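Local atomic coordinates of isocitrate dehydrogenase [NAD] subunit 1, mitochondrial (PDB entry 3BLX), a protein that helps to catalyse the NAD(+)-dependent oxidation of isocitrate to 2-oxoglutarate and CO2 in the citric acid cycle, as one of two subunit types of an allosteric octamer. Residues 19-24 and 50-55; 121-126 and 225-230. All coordinates share one frame; numbering follows the deposited sequence.

Interaction 1: residues 19-24 and 50-55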
loop_
_atom_site.group_PDB
_atom_site.type_symbol
_atom_site.label_atom_id
_atom_site.label_comp_id
_atom_site.label_asym_id
_atom_site.label_seq_id
_atom_site.Cartn_x
_atom_site.Cartn_y
_atom_site.Cartn_z
ATOM N N THR E 19 -6.963 -26.092 -9.167
ATOM C CA THR E 19 -6.135 -26.647 -8.107
ATOM C C THR E 19 -6.725 -26.216 -6.772
ATOM O O THR E 19 -6.739 -25.039 -6.477
ATOM C CB THR E 19 -4.700 -26.136 -8.176
ATOM O OG1 THR E 19 -4.149 -26.482 -9.442
ATOM C CG2 THR E 19 -3.863 -26.769 -7.081
ATOM N N VAL E 20 -7.246 -27.147 -5.980
ATOM C CA VAL E 20 -7.702 -26.773 -4.646
ATOM C C VAL E 20 -6.918 -27.422 -3.501
ATOM O O VAL E 20 -6.515 -28.570 -3.558
ATOM C CB VAL E 20 -9.229 -26.920 -4.459
ATOM C CG1 VAL E 20 -9.902 -27.174 -5.804
ATOM C CG2 VAL E 20 -9.542 -27.971 -3.435
ATOM N N THR E 21 -6.674 -26.634 -2.467
ATOM C CA THR E 21 -6.002 -27.117 -1.272
ATOM C C THR E 21 -6.851 -28.171 -0.557
ATOM O O THR E 21 -8.079 -28.002 -0.380
ATOM C CB THR E 21 -5.662 -25.950 -0.325
ATOM O OG1 THR E 21 -4.800 -25.045 -1.003
ATOM C CG2 THR E 21 -4.933 -26.423 0.934
ATOM N N LEU E 22 -6.207 -29.271 -0.180
ATOM C CA LEU E 22 -6.881 -30.317 0.575
ATOM C C LEU E 22 -6.114 -30.539 1.863
ATOM O O LEU E 22 -4.927 -30.874 1.842
ATOM C CB LEU E 22 -6.945 -31.620 -0.223
ATOM C CG LEU E 22 -7.787 -32.702 0.442
ATOM C CD1 LEU E 22 -9.141 -32.164 0.740
ATOM C CD2 LEU E 22 -7.913 -33.839 -0.475
ATOM N N ILE E 23 -6.781 -30.328 2.989
ATOM C CA ILE E 23 -6.159 -30.527 4.294
ATOM C C ILE E 23 -6.987 -31.568 5.019
ATOM O O ILE E 23 -8.029 -31.237 5.595
ATOM C CB ILE E 23 -6.189 -29.231 5.118
ATOM C CG1 ILE E 23 -5.429 -28.111 4.421
ATOM C CG2 ILE E 23 -5.606 -29.446 6.486
ATOM C CD1 ILE E 23 -5.778 -26.719 4.934
ATOM N N PRO E 24 -6.542 -32.837 4.997
ATOM C CA PRO E 24 -7.402 -33.951 5.411
ATOM C C PRO E 24 -7.614 -34.007 6.922
ATOM O O PRO E 24 -8.695 -34.320 7.375
ATOM C CB PRO E 24 -6.638 -35.181 4.919
ATOM C CG PRO E 24 -5.586 -34.650 3.987
ATOM C CD PRO E 24 -5.234 -33.325 4.541
ATOM N N GLU E 50 -4.191 -30.306 -4.094
ATOM C CA GLU E 50 -2.844 -30.030 -3.627
ATOM C C GLU E 50 -2.915 -30.356 -2.160
ATOM O O GLU E 50 -3.260 -29.519 -1.338
ATOM C CB GLU E 50 -2.481 -28.579 -3.825
ATOM C CG GLU E 50 -1.071 -28.198 -3.335
ATOM C CD GLU E 50 -0.645 -26.743 -3.687
ATOM O OE1 GLU E 50 0.192 -26.171 -2.963
ATOM O OE2 GLU E 50 -1.136 -26.160 -4.682
ATOM N N THR E 51 -2.629 -31.603 -1.844
ATOM C CA THR E 51 -2.897 -32.108 -0.522
ATOM C C THR E 51 -1.786 -31.750 0.479
ATOM O O THR E 51 -0.613 -31.857 0.188
ATOM C CB THR E 51 -3.296 -33.618 -0.558
ATOM O OG1 THR E 51 -2.842 -34.262 0.624
ATOM C CG2 THR E 51 -2.709 -34.312 -1.757
ATOM N N ILE E 52 -2.184 -31.254 1.646
ATOM C CA ILE E 52 -1.226 -30.774 2.633
ATOM C C ILE E 52 -1.241 -31.663 3.866
ATOM O O ILE E 52 -2.278 -31.821 4.526
ATOM C CB ILE E 52 -1.519 -29.313 3.106
ATOM C CG1 ILE E 52 -1.658 -28.351 1.931
ATOM C CG2 ILE E 52 -0.410 -28.840 4.033
ATOM C CD1 ILE E 52 -0.364 -28.197 1.124
ATOM N N ASN E 53 -0.077 -32.223 4.177
ATOM C CA ASN E 53 0.093 -33.150 5.292
ATOM C C ASN E 53 0.566 -32.455 6.557
ATOM O O ASN E 53 1.746 -32.198 6.740
ATOM C CB ASN E 53 1.095 -34.242 4.910
ATOM C CG ASN E 53 0.751 -34.915 3.584
ATOM O OD1 ASN E 53 -0.198 -35.711 3.514
ATOM N ND2 ASN E 53 1.527 -34.605 2.524
ATOM N N ILE E 54 -0.365 -32.167 7.437
ATOM C CA ILE E 54 -0.060 -31.496 8.676
ATOM C C ILE E 54 0.213 -32.556 9.753
ATOM O O ILE E 54 -0.697 -32.993 10.469
ATOM C CB ILE E 54 -1.226 -30.585 9.065
ATOM C CG1 ILE E 54 -2.293 -30.592 7.947
ATOM C CG2 ILE E 54 -0.723 -29.172 9.308
ATOM C CD1 ILE E 54 -3.010 -31.977 7.675
ATOM N N LYS E 55 1.491 -32.959 9.840
ATOM C CA LYS E 55 1.955 -34.094 10.667
ATOM C C LYS E 55 2.087 -33.768 12.147
ATOM O O LYS E 55 1.987 -32.603 12.524
ATOM C CB LYS E 55 3.269 -34.662 10.115
ATOM C CG LYS E 55 3.014 -35.566 8.931
ATOM C CD LYS E 55 4.224 -35.794 8.064
ATOM C CE LYS E 55 3.783 -36.459 6.768
ATOM N NZ LYS E 55 4.924 -37.047 6.031
#

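Interaction 2: residues 121-126 and 225-230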
loop_
_atom_site.group_PDB
_atom_site.type_symbol
_atom_site.label_atom_id
_atom_site.label_comp_id
_atom_site.label_asym_id
_atom_site.label_seq_id
_atom_site.Cartn_x
_atom_site.Cartn_y
_atom_site.Cartn_z
ATOM N N PRO E 121 -39.152 -32.466 12.950
ATOM C CA PRO E 121 -38.991 -32.678 11.510
ATOM C C PRO E 121 -38.792 -31.375 10.728
ATOM O O PRO E 121 -39.123 -30.293 11.227
ATOM C CB PRO E 121 -40.335 -33.310 11.103
ATOM C CG PRO E 121 -41.176 -33.376 12.378
ATOM C CD PRO E 121 -40.566 -32.448 13.352
ATOM N N ASP E 122 -38.257 -31.501 9.513
ATOM C CA ASP E 122 -38.238 -30.417 8.524
ATOM C C ASP E 122 -37.620 -29.127 9.039
ATOM O O ASP E 122 -38.274 -28.080 9.104
ATOM C CB ASP E 122 -39.646 -30.180 7.977
ATOM C CG ASP E 122 -40.168 -31.381 7.202
ATOM O OD1 ASP E 122 -39.560 -31.729 6.161
ATOM O OD2 ASP E 122 -41.174 -31.986 7.644
ATOM N N ILE E 123 -36.350 -29.216 9.409
ATOM C CA ILE E 123 -35.635 -28.055 9.895
ATOM C C ILE E 123 -34.828 -27.465 8.752
ATOM O O ILE E 123 -34.300 -28.198 7.891
ATOM C CB ILE E 123 -34.741 -28.421 11.080
ATOM C CG1 ILE E 123 -35.614 -28.621 12.321
ATOM C CG2 ILE E 123 -33.709 -27.338 11.349
ATOM C CD1 ILE E 123 -34.905 -29.278 13.448
ATOM N N ASP E 124 -34.768 -26.138 8.713
ATOM C CA ASP E 124 -33.945 -25.460 7.716
ATOM C C ASP E 124 -33.388 -24.125 8.199
ATOM O O ASP E 124 -33.856 -23.047 7.793
ATOM C CB ASP E 124 -34.701 -25.273 6.399
ATOM C CG ASP E 124 -33.771 -24.877 5.262
ATOM O OD1 ASP E 124 -32.549 -24.721 5.523
ATOM O OD2 ASP E 124 -34.254 -24.733 4.115
ATOM N N LEU E 125 -32.374 -24.191 9.053
ATOM C CA LEU E 125 -31.743 -22.952 9.473
ATOM C C LEU E 125 -30.271 -22.867 9.108
ATOM O O LEU E 125 -29.604 -23.881 8.904
ATOM C CB LEU E 125 -31.998 -22.656 10.948
ATOM C CG LEU E 125 -31.710 -23.721 11.981
ATOM C CD1 LEU E 125 -30.291 -23.585 12.464
ATOM C CD2 LEU E 125 -32.662 -23.455 13.116
ATOM N N ILE E 126 -29.808 -21.629 8.995
ATOM C CA ILE E 126 -28.444 -21.296 8.648
ATOM C C ILE E 126 -27.890 -20.410 9.748
ATOM O O ILE E 126 -28.523 -19.432 10.118
ATOM C CB ILE E 126 -28.438 -20.525 7.355
ATOM C CG1 ILE E 126 -28.989 -21.415 6.259
ATOM C CG2 ILE E 126 -27.026 -20.009 7.008
ATOM C CD1 ILE E 126 -29.052 -20.718 4.933
ATOM N N ALA E 225 -37.124 -25.719 21.151
ATOM C CA ALA E 225 -38.578 -25.877 21.269
ATOM C C ALA E 225 -39.343 -25.592 19.971
ATOM O O ALA E 225 -40.254 -26.335 19.629
ATOM C CB ALA E 225 -39.127 -25.032 22.417
ATOM N N LYS E 226 -38.985 -24.526 19.257
ATOM C CA LYS E 226 -39.687 -24.163 18.016
ATOM C C LYS E 226 -38.728 -23.615 16.954
ATOM O O LYS E 226 -38.803 -22.442 16.575
ATOM C CB LYS E 226 -40.818 -23.153 18.278
ATOM C CG LYS E 226 -41.590 -23.336 19.597
ATOM C CD LYS E 226 -42.732 -22.300 19.741
ATOM C CE LYS E 226 -42.882 -21.781 21.189
ATOM N NZ LYS E 226 -42.928 -22.860 22.235
ATOM N N PRO E 227 -37.843 -24.478 16.457
ATOM C CA PRO E 227 -36.802 -24.154 15.480
ATOM C C PRO E 227 -37.341 -23.557 14.194
ATOM O O PRO E 227 -36.556 -22.966 13.449
ATOM C CB PRO E 227 -36.208 -25.519 15.145
ATOM C CG PRO E 227 -36.538 -26.385 16.275
ATOM C CD PRO E 227 -37.843 -25.905 16.808
ATOM N N HIS E 228 -38.635 -23.721 13.913
ATOM C CA HIS E 228 -39.148 -23.361 12.581
ATOM C C HIS E 228 -39.275 -21.854 12.358
ATOM O O HIS E 228 -39.304 -21.367 11.212
ATOM C CB HIS E 228 -40.480 -24.066 12.287
ATOM C CG HIS E 228 -40.353 -25.551 12.173
ATOM N ND1 HIS E 228 -40.745 -26.410 13.176
ATOM C CD2 HIS E 228 -39.862 -26.335 11.180
ATOM C CE1 HIS E 228 -40.507 -27.659 12.808
ATOM N NE2 HIS E 228 -39.974 -27.642 11.599
ATOM N N GLN E 229 -39.316 -21.127 13.469
ATOM C CA GLN E 229 -39.479 -19.693 13.417
ATOM C C GLN E 229 -38.228 -18.990 12.895
ATOM O O GLN E 229 -38.294 -17.833 12.478
ATOM C CB GLN E 229 -39.874 -19.177 14.805
ATOM C CG GLN E 229 -38.723 -18.957 15.711
ATOM C CD GLN E 229 -39.160 -18.763 17.138
ATOM O OE1 GLN E 229 -39.461 -19.730 17.845
ATOM N NE2 GLN E 229 -39.187 -17.506 17.582
ATOM N N PHE E 230 -37.096 -19.697 12.893
ATOM C CA PHE E 230 -35.812 -19.108 12.494
ATOM C C PHE E 230 -35.463 -19.418 11.069
ATOM O O PHE E 230 -35.876 -20.443 10.520
ATOM C CB PHE E 230 -34.674 -19.562 13.409
ATOM C CG PHE E 230 -34.867 -19.156 14.844
ATOM C CD1 PHE E 230 -34.981 -20.111 15.843
ATOM C CD2 PHE E 230 -34.999 -17.822 15.183
ATOM C CE1 PHE E 230 -35.184 -19.749 17.165
ATOM C CE2 PHE E 230 -35.211 -17.447 16.512
ATOM C CZ PHE E 230 -35.299 -18.416 17.503
#

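Interaction 1: residues 19-24 and 50-55
Residues 19-24 and 50-55 are a worked example of how a beta-alpha-beta crossover brings two strands side by side: the end of strand 47-51 runs parallel to strand 17-25, in register as Thr21 with Glu50 and Leu22 with Thr51, and the chain after Thr51 continues alongside as loop. Three backbone hydrogen bonds do the joining, and all are close to straight at the hydrogen. Glu50 N donates a hydrogen bond to Val20 O at 2.9 Å, and the next bond runs the other way, from Leu22 N to Glu50 O at 3.2 Å. In both, the donor stands above the plane of the carbonyl, whereas Ile52 N, 2.8 Å from Leu22 O, comes nearly along the C=O axis. The same oxygen is also met by the CA-H of Thr51, so Leu22 O is approached by two neighbouring residues.

Apolar contacts prolong the pairing past the last of these bonds. Ile23 CG2, anti to its backbone N, lies 3.8 Å from Ile54 CG1, the two side chains crossing at about a right angle. Ile54 CD1 reaches on to Pro24 CD at 4.1 Å. Farther back, Thr21 CG2 touches Ile52 CG1 obliquely.

Polar groups are served mainly from elsewhere. Glu50 leaves the strand extended, with CG anti to its N (chi1 179°), and its OE2 passes within 3.7 Å of the Thr19 methyl CG2. OE1 of Glu50 forms a salt bridge with Arg72 and OE2 a hydrogen bond with Asn73, while Thr21 OG1 bonds to Ser69 and Asn73.

These partners belong to helix 60-73, which packs on the sheet face bearing Thr21 and Glu50. Helix 27-42, the crossover connection itself, covers the other with Thr33 and Arg37 against Leu22, while strand 75-80 pairs with strand 17-25 as well.

Interaction 2: residues 121-126 and 225-230
Helix 216-225 is followed by a short 3-10 turn, residues 227-229, that leads into strand 232-235 of the large mixed sheet of this isocitrate/isopropylmalate dehydrogenase fold. The turn illustrates how such a connection can be pinned to a neighbouring part of the sheet, here to the loop leading into strand 124-130 and to the first residues of that strand, which runs parallel to strand 232-235.

His228 carries the polar part. From CB, its CG is set anti to the carbonyl carbon (chi1 -66°), and the chi2 torsion of 103° turns the imidazole so that its edge meets the chain at Pro121 and Asp122. CD2 lies beside Asp122 O, and CE1 lies 3.4 Å from Pro121 O. Between them, at the tip, NE2 donates a hydrogen bond to Pro121 O at 2.8 Å. This acceptor lies near the ring plane, and the donor stands nearly along its C=O axis, although the bond is bent at the hydrogen (144°). Asp122 O, a second carbonyl oxygen along the same edge, would probably add to the preference for a hydrogen on NE2, whatever the charge of the ring.

Behind the histidine the contact becomes apolar. Pro227 CB packs 4.2 Å from Ile123 CG1, and both residues also lie against Leu250 of helix 237-251. Leu125 reaches the turn with CD2, which rests 3.9 Å from Pro227 O. Its CG takes the crowded position between the backbone N and the carbonyl carbon. Beyond the contact, Asp124 forms a salt bridge with Arg175, and Ile126 pairs through its backbone with Asp231 and Leu233. At the far end, Leu125 CD2 meets Phe230 at CB, 4.4 Å away.

Overall arrangement
Both interactions reach the same mixed sheet, but at places on opposite sides of the chain's centre, about 35 Å apart between their own centres and about 22 Å between nearest atoms. They share no element of secondary structure. Each is only partly buried, with a different division of labour. Interaction 1 is true strand pairing, in which main-chain hydrogen bonds set the register and side chains on its two faces pack against helices 60-73 and 27-42. Interaction 2 joins a strand's start to a turn: a histidine supplies a hydrogen bond at its exposed end, while the buried residues meet through apolar packing. None of the touching residues of interaction 1 is exposed, whereas three of interaction 2 are.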